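Local coordinates for Sec-alkyl sulfatase (Pseudomonas sp. dsm 6611, PDB 2YHE) that hydrolyses secondary alkyl sulfates enantioselectively with strict inversion of configuration, turning (R)-sulfate esters into (S)-alcohols as a zinc-dependent homodimer, at the interface of chains A and B. Numbering follows the deposited sequence. Chains: chain A/B, Sec-alkyl sulfatase.

Contact 1: the interface of chains A and B. Residues chain A 228, 320-324; chain B 428, 432-433, 435-437.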
loop_
_atom_site.group_PDB
_atom_site.type_symbol
_atom_site.label_atom_id
_atom_site.label_comp_id
_atom_site.label_asym_id
_atom_site.label_seq_id
_atom_site.Cartn_x
_atom_site.Cartn_y
_atom_site.Cartn_z
ATOM N N ARG A 228 2.630 -12.074 -13.787
ATOM C CA ARG A 228 2.934 -12.516 -12.422
ATOM C C ARG A 228 1.976 -13.619 -11.965
ATOM O O ARG A 228 2.387 -14.535 -11.238
ATOM C CB ARG A 228 2.890 -11.356 -11.443
ATOM C CG ARG A 228 4.087 -10.407 -11.507
ATOM C CD ARG A 228 3.834 -9.166 -10.649
ATOM N NE ARG A 228 3.679 -9.561 -9.247
ATOM C CZ ARG A 228 4.537 -9.250 -8.287
ATOM N NH1 ARG A 228 5.568 -8.459 -8.539
ATOM N NH2 ARG A 228 4.351 -9.701 -7.056
ATOM N N LEU A 320 -1.746 -9.629 0.530
ATOM C CA LEU A 320 -0.987 -9.177 -0.618
ATOM C C LEU A 320 -0.905 -10.358 -1.579
ATOM O O LEU A 320 -0.310 -11.388 -1.255
ATOM C CB LEU A 320 0.422 -8.676 -0.197
ATOM C CG LEU A 320 1.263 -8.027 -1.280
ATOM C CD1 LEU A 320 0.713 -6.656 -1.680
ATOM C CD2 LEU A 320 2.700 -7.948 -0.851
ATOM N N THR A 321 -1.552 -10.227 -2.738
ATOM C CA THR A 321 -1.580 -11.284 -3.741
ATOM C C THR A 321 -0.292 -11.389 -4.566
ATOM O O THR A 321 0.211 -10.366 -5.073
ATOM C CB THR A 321 -2.869 -11.253 -4.584
ATOM O OG1 THR A 321 -2.820 -12.353 -5.474
ATOM C CG2 THR A 321 -3.064 -9.963 -5.374
ATOM N N PRO A 322 0.209 -12.640 -4.757
ATOM C CA PRO A 322 1.414 -12.855 -5.585
ATOM C C PRO A 322 1.380 -12.229 -6.987
ATOM O O PRO A 322 2.424 -11.788 -7.483
ATOM C CB PRO A 322 1.502 -14.381 -5.665
ATOM C CG PRO A 322 0.859 -14.854 -4.442
ATOM C CD PRO A 322 -0.282 -13.925 -4.215
ATOM N N ARG A 323 0.194 -12.183 -7.620
ATOM C CA ARG A 323 0.027 -11.622 -8.957
ATOM C C ARG A 323 0.225 -10.115 -9.000
ATOM O O ARG A 323 0.540 -9.564 -10.049
ATOM C CB ARG A 323 -1.326 -12.015 -9.545
ATOM C CG ARG A 323 -2.521 -11.438 -8.813
ATOM C CD ARG A 323 -3.812 -12.115 -9.228
ATOM N NE ARG A 323 -4.893 -11.737 -8.312
ATOM C CZ ARG A 323 -5.620 -10.629 -8.402
ATOM N NH1 ARG A 323 -5.383 -9.746 -9.371
ATOM N NH2 ARG A 323 -6.575 -10.382 -7.520
ATOM N N GLY A 324 0.013 -9.458 -7.870
ATOM C CA GLY A 324 0.154 -8.014 -7.750
ATOM C C GLY A 324 -1.171 -7.290 -7.796
ATOM O O GLY A 324 -1.883 -7.331 -8.803
ATOM N N TYR B 428 5.407 1.024 -7.608
ATOM C CA TYR B 428 5.499 -0.453 -7.681
ATOM C C TYR B 428 4.825 -1.072 -6.436
ATOM O O TYR B 428 4.008 -1.982 -6.567
ATOM C CB TYR B 428 6.975 -0.901 -7.755
ATOM C CG TYR B 428 7.156 -2.366 -8.041
ATOM C CD1 TYR B 428 7.096 -3.313 -7.017
ATOM C CD2 TYR B 428 7.381 -2.817 -9.333
ATOM C CE1 TYR B 428 7.254 -4.678 -7.280
ATOM C CE2 TYR B 428 7.536 -4.175 -9.609
ATOM C CZ TYR B 428 7.492 -5.101 -8.576
ATOM O OH TYR B 428 7.657 -6.431 -8.846
ATOM N N LEU B 432 1.699 -3.409 -7.009
ATOM C CA LEU B 432 2.093 -4.807 -6.893
ATOM C C LEU B 432 2.533 -5.276 -5.505
ATOM O O LEU B 432 2.228 -6.414 -5.140
ATOM C CB LEU B 432 3.127 -5.233 -7.961
ATOM C CG LEU B 432 2.860 -4.794 -9.439
ATOM C CD1 LEU B 432 4.052 -5.002 -10.284
ATOM C CD2 LEU B 432 1.615 -5.470 -10.074
ATOM N N GLY B 433 3.253 -4.434 -4.762
ATOM C CA GLY B 433 3.724 -4.775 -3.419
ATOM C C GLY B 433 5.232 -4.896 -3.295
ATOM O O GLY B 433 5.953 -4.616 -4.255
ATOM N N TYR B 435 6.919 -7.645 -2.894
ATOM C CA TYR B 435 7.363 -8.874 -3.537
ATOM C C TYR B 435 7.463 -8.697 -5.032
ATOM O O TYR B 435 6.482 -8.311 -5.673
ATOM C CB TYR B 435 6.510 -10.072 -3.102
ATOM C CG TYR B 435 6.809 -11.347 -3.842
ATOM C CD1 TYR B 435 8.074 -11.930 -3.783
ATOM C CD2 TYR B 435 5.828 -11.979 -4.605
ATOM C CE1 TYR B 435 8.357 -13.102 -4.482
ATOM C CE2 TYR B 435 6.102 -13.151 -5.303
ATOM C CZ TYR B 435 7.359 -13.716 -5.227
ATOM O OH TYR B 435 7.600 -14.882 -5.906
ATOM N N ASP B 436 8.669 -8.941 -5.581
ATOM C CA ASP B 436 8.952 -8.718 -6.988
ATOM C C ASP B 436 8.505 -9.783 -7.994
ATOM O O ASP B 436 8.717 -9.624 -9.197
ATOM C CB ASP B 436 10.422 -8.331 -7.177
ATOM C CG ASP B 436 11.396 -9.473 -7.031
ATOM O OD1 ASP B 436 10.977 -10.560 -6.538
ATOM O OD2 ASP B 436 12.574 -9.289 -7.407
ATOM N N GLY B 437 7.891 -10.849 -7.512
ATOM C CA GLY B 437 7.416 -11.921 -8.381
ATOM C C GLY B 437 8.418 -13.041 -8.568
ATOM O O GLY B 437 8.043 -14.120 -9.042
HETATM O O HOH W 1 6.839 -7.462 -10.912
#
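The guanidinium of A:Arg228 lies between B:Gly437 and B:Leu432: CA of the glycine sits over one face, toward the rim, and CB of the leucine over the opposite one. In this type III sulfatase of the metallo-beta-lactamase superfamily, the arginine comes from helix 222-233 and bridges the partner chain and the sulfate-binding loop of its own chain. At its edge, NH1 and NH2 grip the backbone O of B:Tyr435 end-on, NH2 at 2.9 Å from that oxygen and well above its carbonyl plane. The B:Tyr435 ring stands nearly upright to the guanidinium, the planes 84° apart, and B:Gly437 N lies over the ring centre. Another edge faces home: NE, 3.1 Å from A:Pro322 O in the sulfate site, and NH2 share that carbonyl oxygen, approaching from the same face of its plane. A bend at chi3 (63°) turns the guanidinium from the arginine's own helix toward both carbonyls. NH1 also lies 2.9 Å from the phenol OH of B:Tyr428, which can accept from it at the guanidinium edge. The B:Leu432 branch CD2 rests 3.7 Å from A:Gly324 CA, and CD1 of A:Leu320, another sulfate-site residue, meets B:Gly433 CA at 4.0 Å.

Contact 2: the interface of chains A and B. Residues chain A 457-458, 467; chain B 457-458, 467.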
loop_
_atom_site.group_PDB
_atom_site.type_symbol
_atom_site.label_atom_id
_atom_site.label_comp_id
_atom_site.label_asym_id
_atom_site.label_seq_id
_atom_site.Cartn_x
_atom_site.Cartn_y
_atom_site.Cartn_z
ATOM N N ALA A 457 31.968 -10.903 -4.277
ATOM C CA ALA A 457 32.187 -10.881 -2.830
ATOM C C ALA A 457 32.296 -12.290 -2.215
ATOM O O ALA A 457 33.015 -12.483 -1.233
ATOM C CB ALA A 457 31.071 -10.105 -2.156
ATOM N N MET A 458 31.587 -13.266 -2.803
ATOM C CA MET A 458 31.545 -14.657 -2.353
ATOM C C MET A 458 32.637 -15.562 -2.946
ATOM O O MET A 458 32.705 -16.751 -2.599
ATOM C CB MET A 458 30.148 -15.243 -2.583
ATOM C CG MET A 458 29.118 -14.661 -1.661
ATOM S SD MET A 458 27.482 -15.304 -2.009
ATOM C CE MET A 458 26.613 -14.292 -0.979
ATOM N N GLN A 467 29.017 -23.498 -2.523
ATOM C CA GLN A 467 28.173 -23.098 -1.395
ATOM C C GLN A 467 26.735 -23.490 -1.609
ATOM O O GLN A 467 26.070 -23.840 -0.637
ATOM C CB GLN A 467 28.267 -21.597 -1.136
ATOM C CG GLN A 467 29.607 -21.165 -0.561
ATOM C CD GLN A 467 29.548 -19.717 -0.177
ATOM O OE1 GLN A 467 28.577 -19.254 0.427
ATOM N NE2 GLN A 467 30.565 -18.962 -0.546
ATOM N N ALA B 457 29.411 -16.647 3.803
ATOM C CA ALA B 457 29.502 -16.812 2.350
ATOM C C ALA B 457 30.607 -15.946 1.713
ATOM O O ALA B 457 31.177 -16.345 0.702
ATOM C CB ALA B 457 28.160 -16.482 1.713
ATOM N N MET B 458 30.904 -14.778 2.307
ATOM C CA MET B 458 31.922 -13.849 1.832
ATOM C C MET B 458 33.337 -14.066 2.431
ATOM O O MET B 458 34.270 -13.311 2.099
ATOM C CB MET B 458 31.454 -12.412 2.045
ATOM C CG MET B 458 30.327 -12.026 1.130
ATOM S SD MET B 458 29.755 -10.374 1.521
ATOM C CE MET B 458 28.397 -10.318 0.555
ATOM N N GLN B 467 36.897 -6.075 2.086
ATOM C CA GLN B 467 36.031 -5.673 0.969
ATOM C C GLN B 467 35.353 -4.327 1.218
ATOM O O GLN B 467 35.192 -3.551 0.278
ATOM C CB GLN B 467 34.972 -6.733 0.698
ATOM C CG GLN B 467 35.521 -8.008 0.101
ATOM C CD GLN B 467 34.411 -8.928 -0.324
ATOM O OE1 GLN B 467 33.465 -8.516 -1.026
ATOM N NE2 GLN B 467 34.520 -10.202 0.056
#
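A:Gln467 and B:Ala457 meet through a hydrogen bond from the side-chain amide NE2 to the backbone O of the alanine, 3.0 Å long. The donor lies in the carbonyl plane on a lone pair, and the bond is fairly straight, 153° at the hydrogen. B:Gln467 NE2 does the same for A:Ala457 O, again at 3.0 Å, as the two-fold demands. Each glutamine reaches across tip first: its CG is anti to the carbonyl carbon (chi1 -71° in A:Gln467) and the chain runs extended beyond it, carrying the amide to the end of the opposing helix. The bonds thus cap carbonyls at the last residue of that helix.

Apolar contacts fill the middle. The methionines touch at their CG atoms, 4.0 Å from A:Met458 CG to B:Met458 CG, and diverge from there. Their extended chains also carry each terminal methyl onto the opposing alanine, with A:Met458 CE 3.8 Å from B:Ala457 CB and the reciprocal pair matching it. Nearer the backbone, A:Met458 CG passes 3.6 Å from B:Ala457 O, on the carbonyl that A:Gln467 holds.

In the fold, the alanines end helix 447-457, the methionines open the turn that follows, and the glutamines come from helix 460-474, all within the alkyl sulfatase dimerisation region.

Contact 3: the interface of chains A and B. Residues chain A 440, 443-446, 454; chain B 476, 478-479, 482.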
loop_
_atom_site.group_PDB
_atom_site.type_symbol
_atom_site.label_atom_id
_atom_site.label_comp_id
_atom_site.label_asym_id
_atom_site.label_seq_id
_atom_site.Cartn_x
_atom_site.Cartn_y
_atom_site.Cartn_z
ATOM N N ALA A 440 20.953 1.572 5.198
ATOM C CA ALA A 440 21.735 0.668 4.358
ATOM C C ALA A 440 20.834 0.011 3.267
ATOM O O ALA A 440 21.349 -0.479 2.254
ATOM C CB ALA A 440 22.395 -0.400 5.215
ATOM N N ASP A 443 18.769 2.465 -0.753
ATOM C CA ASP A 443 18.988 2.442 -2.185
ATOM C C ASP A 443 19.573 1.099 -2.650
ATOM O O ASP A 443 20.746 1.010 -3.057
ATOM C CB ASP A 443 19.854 3.646 -2.585
ATOM C CG ASP A 443 19.787 4.075 -4.032
ATOM O OD1 ASP A 443 18.876 3.594 -4.761
ATOM O OD2 ASP A 443 20.646 4.894 -4.446
ATOM N N PRO A 444 18.742 0.025 -2.632
ATOM C CA PRO A 444 19.230 -1.281 -3.101
ATOM C C PRO A 444 19.605 -1.269 -4.587
ATOM O O PRO A 444 18.982 -0.550 -5.360
ATOM C CB PRO A 444 18.027 -2.191 -2.841
ATOM C CG PRO A 444 17.270 -1.508 -1.738
ATOM C CD PRO A 444 17.347 -0.086 -2.172
ATOM N N PHE A 445 20.625 -2.048 -4.980
ATOM C CA PHE A 445 21.058 -2.188 -6.380
ATOM C C PHE A 445 20.046 -3.043 -7.163
ATOM O O PHE A 445 19.411 -3.932 -6.576
ATOM C CB PHE A 445 22.433 -2.883 -6.459
ATOM C CG PHE A 445 23.644 -2.023 -6.188
ATOM C CD1 PHE A 445 24.151 -1.186 -7.167
ATOM C CD2 PHE A 445 24.283 -2.059 -4.949
ATOM C CE1 PHE A 445 25.253 -0.370 -6.905
ATOM C CE2 PHE A 445 25.390 -1.251 -4.688
ATOM C CZ PHE A 445 25.867 -0.414 -5.670
ATOM N N PRO A 446 19.914 -2.864 -8.497
ATOM C CA PRO A 446 19.031 -3.770 -9.261
ATOM C C PRO A 446 19.558 -5.219 -9.227
ATOM O O PRO A 446 20.767 -5.428 -9.032
ATOM C CB PRO A 446 19.026 -3.176 -10.667
ATOM C CG PRO A 446 20.222 -2.360 -10.747
ATOM C CD PRO A 446 20.585 -1.894 -9.381
ATOM N N TYR A 454 27.614 -9.504 -5.336
ATOM C CA TYR A 454 27.530 -10.571 -4.336
ATOM C C TYR A 454 28.340 -11.773 -4.738
ATOM O O TYR A 454 29.059 -12.305 -3.888
ATOM C CB TYR A 454 26.074 -10.987 -4.044
ATOM C CG TYR A 454 25.432 -10.158 -2.954
ATOM C CD1 TYR A 454 25.855 -10.258 -1.633
ATOM C CD2 TYR A 454 24.406 -9.274 -3.241
ATOM C CE1 TYR A 454 25.282 -9.478 -0.628
ATOM C CE2 TYR A 454 23.809 -8.509 -2.246
ATOM C CZ TYR A 454 24.249 -8.609 -0.936
ATOM O OH TYR A 454 23.653 -7.841 0.047
ATOM N N ASP B 476 32.823 3.777 -3.454
ATOM C CA ASP B 476 31.625 2.966 -3.645
ATOM C C ASP B 476 30.957 2.776 -2.266
ATOM O O ASP B 476 30.826 1.654 -1.749
ATOM C CB ASP B 476 32.017 1.627 -4.292
ATOM C CG ASP B 476 30.870 0.773 -4.812
ATOM O OD1 ASP B 476 29.695 1.215 -4.711
ATOM O OD2 ASP B 476 31.142 -0.343 -5.298
ATOM N N ARG B 478 27.856 3.203 -1.396
ATOM C CA ARG B 478 26.606 2.472 -1.561
ATOM C C ARG B 478 26.807 0.974 -1.312
ATOM O O ARG B 478 26.011 0.369 -0.583
ATOM C CB ARG B 478 26.024 2.721 -2.965
ATOM C CG ARG B 478 24.559 2.297 -3.124
ATOM C CD ARG B 478 24.091 2.536 -4.541
ATOM N NE ARG B 478 22.870 1.796 -4.865
ATOM C CZ ARG B 478 22.236 1.871 -6.029
ATOM N NH1 ARG B 478 22.711 2.638 -7.007
ATOM N NH2 ARG B 478 21.116 1.187 -6.225
ATOM N N TRP B 479 27.885 0.388 -1.895
ATOM C CA TRP B 479 28.187 -1.031 -1.730
ATOM C C TRP B 479 28.739 -1.319 -0.343
ATOM O O TRP B 479 28.361 -2.327 0.279
ATOM C CB TRP B 479 29.101 -1.557 -2.835
ATOM C CG TRP B 479 29.418 -3.012 -2.707
ATOM C CD1 TRP B 479 30.649 -3.558 -2.493
ATOM C CD2 TRP B 479 28.481 -4.118 -2.722
ATOM N NE1 TRP B 479 30.552 -4.940 -2.415
ATOM C CE2 TRP B 479 29.233 -5.308 -2.549
ATOM C CE3 TRP B 479 27.084 -4.221 -2.873
ATOM C CZ2 TRP B 479 28.640 -6.576 -2.532
ATOM C CZ3 TRP B 479 26.502 -5.481 -2.865
ATOM C CH2 TRP B 479 27.272 -6.637 -2.674
ATOM N N GLN B 482 26.041 -1.766 2.192
ATOM C CA GLN B 482 25.334 -3.030 2.000
ATOM C C GLN B 482 26.107 -4.166 2.673
ATOM O O GLN B 482 25.526 -4.985 3.391
ATOM C CB GLN B 482 25.054 -3.287 0.507
ATOM C CG GLN B 482 23.559 -3.455 0.243
ATOM C CD GLN B 482 23.070 -2.658 -0.945
ATOM O OE1 GLN B 482 23.132 -1.422 -0.960
ATOM N NE2 GLN B 482 22.521 -3.341 -1.947
#
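The backbone O of A:Asp443 receives NE of B:Arg478 at 2.9 Å, with the donor tilted from the carbonyl plane; NH2 of the same arginine adds a weak bond to this oxygen. NH2 also makes a weak bond to A:Pro444 O, whose carbonyl carbon lies at the guanidinium edge. The arginine chain, extended from CG to NE with CG anti to the backbone N (chi1 -165°), carries the guanidinium from its helix to the A-chain loop.

Its guanidinium is sandwiched. Over one face lies the A:Phe445 ring, nearly parallel with the planes 5° apart, and NE sits above the ring centre, 3.7 Å from the centroid, in a cation-pi contact. The opposite face carries the A:Asp443 carboxylate, also stacked flat, with OD2 over the centre of the guanidinium. The salt bridge is therefore face-on and long, 3.6 Å from A:Asp443 OD1 to B:Arg478 NH2. The aliphatic part joins in as CD lies 3.6 Å from A:Phe445 CZ.

The far edge of the phenylalanine meets B:Trp479, CE2 to CE3 at 3.9 Å, while the amide NE2 of B:Gln482 comes 3.7 Å from A:Phe445 CD2. B:Trp479 in turn points its CH2 edge into the face of A:Tyr454, the planes 79° apart.

Chain B supplies these groups from helix 477-490; chain A supplies the loop after 3-10 helix 439-441 and, with A:Tyr454, helix 447-457.

Contacts 2 and 3 are neighbours, their C-alpha centres about 15 Å apart, whereas contact 1 lies about 22 Å from contact 3 and about 30 Å from contact 2. Helix 447-457 links two of them: A:Tyr454 serves contact 3 and A:Ala457 contact 2. The segment that enters contact 1 as B:Leu432 to B:Gly437 leads on, in each chain, to the loop used in contact 3. Contact 2 brings identical residues of both chains together, while contacts 1 and 3 recur with the chains exchanged. The homodimer is thus joined both at the dimerisation helices and beside the sulfate-binding loop, which may couple dimer formation to active-site shape.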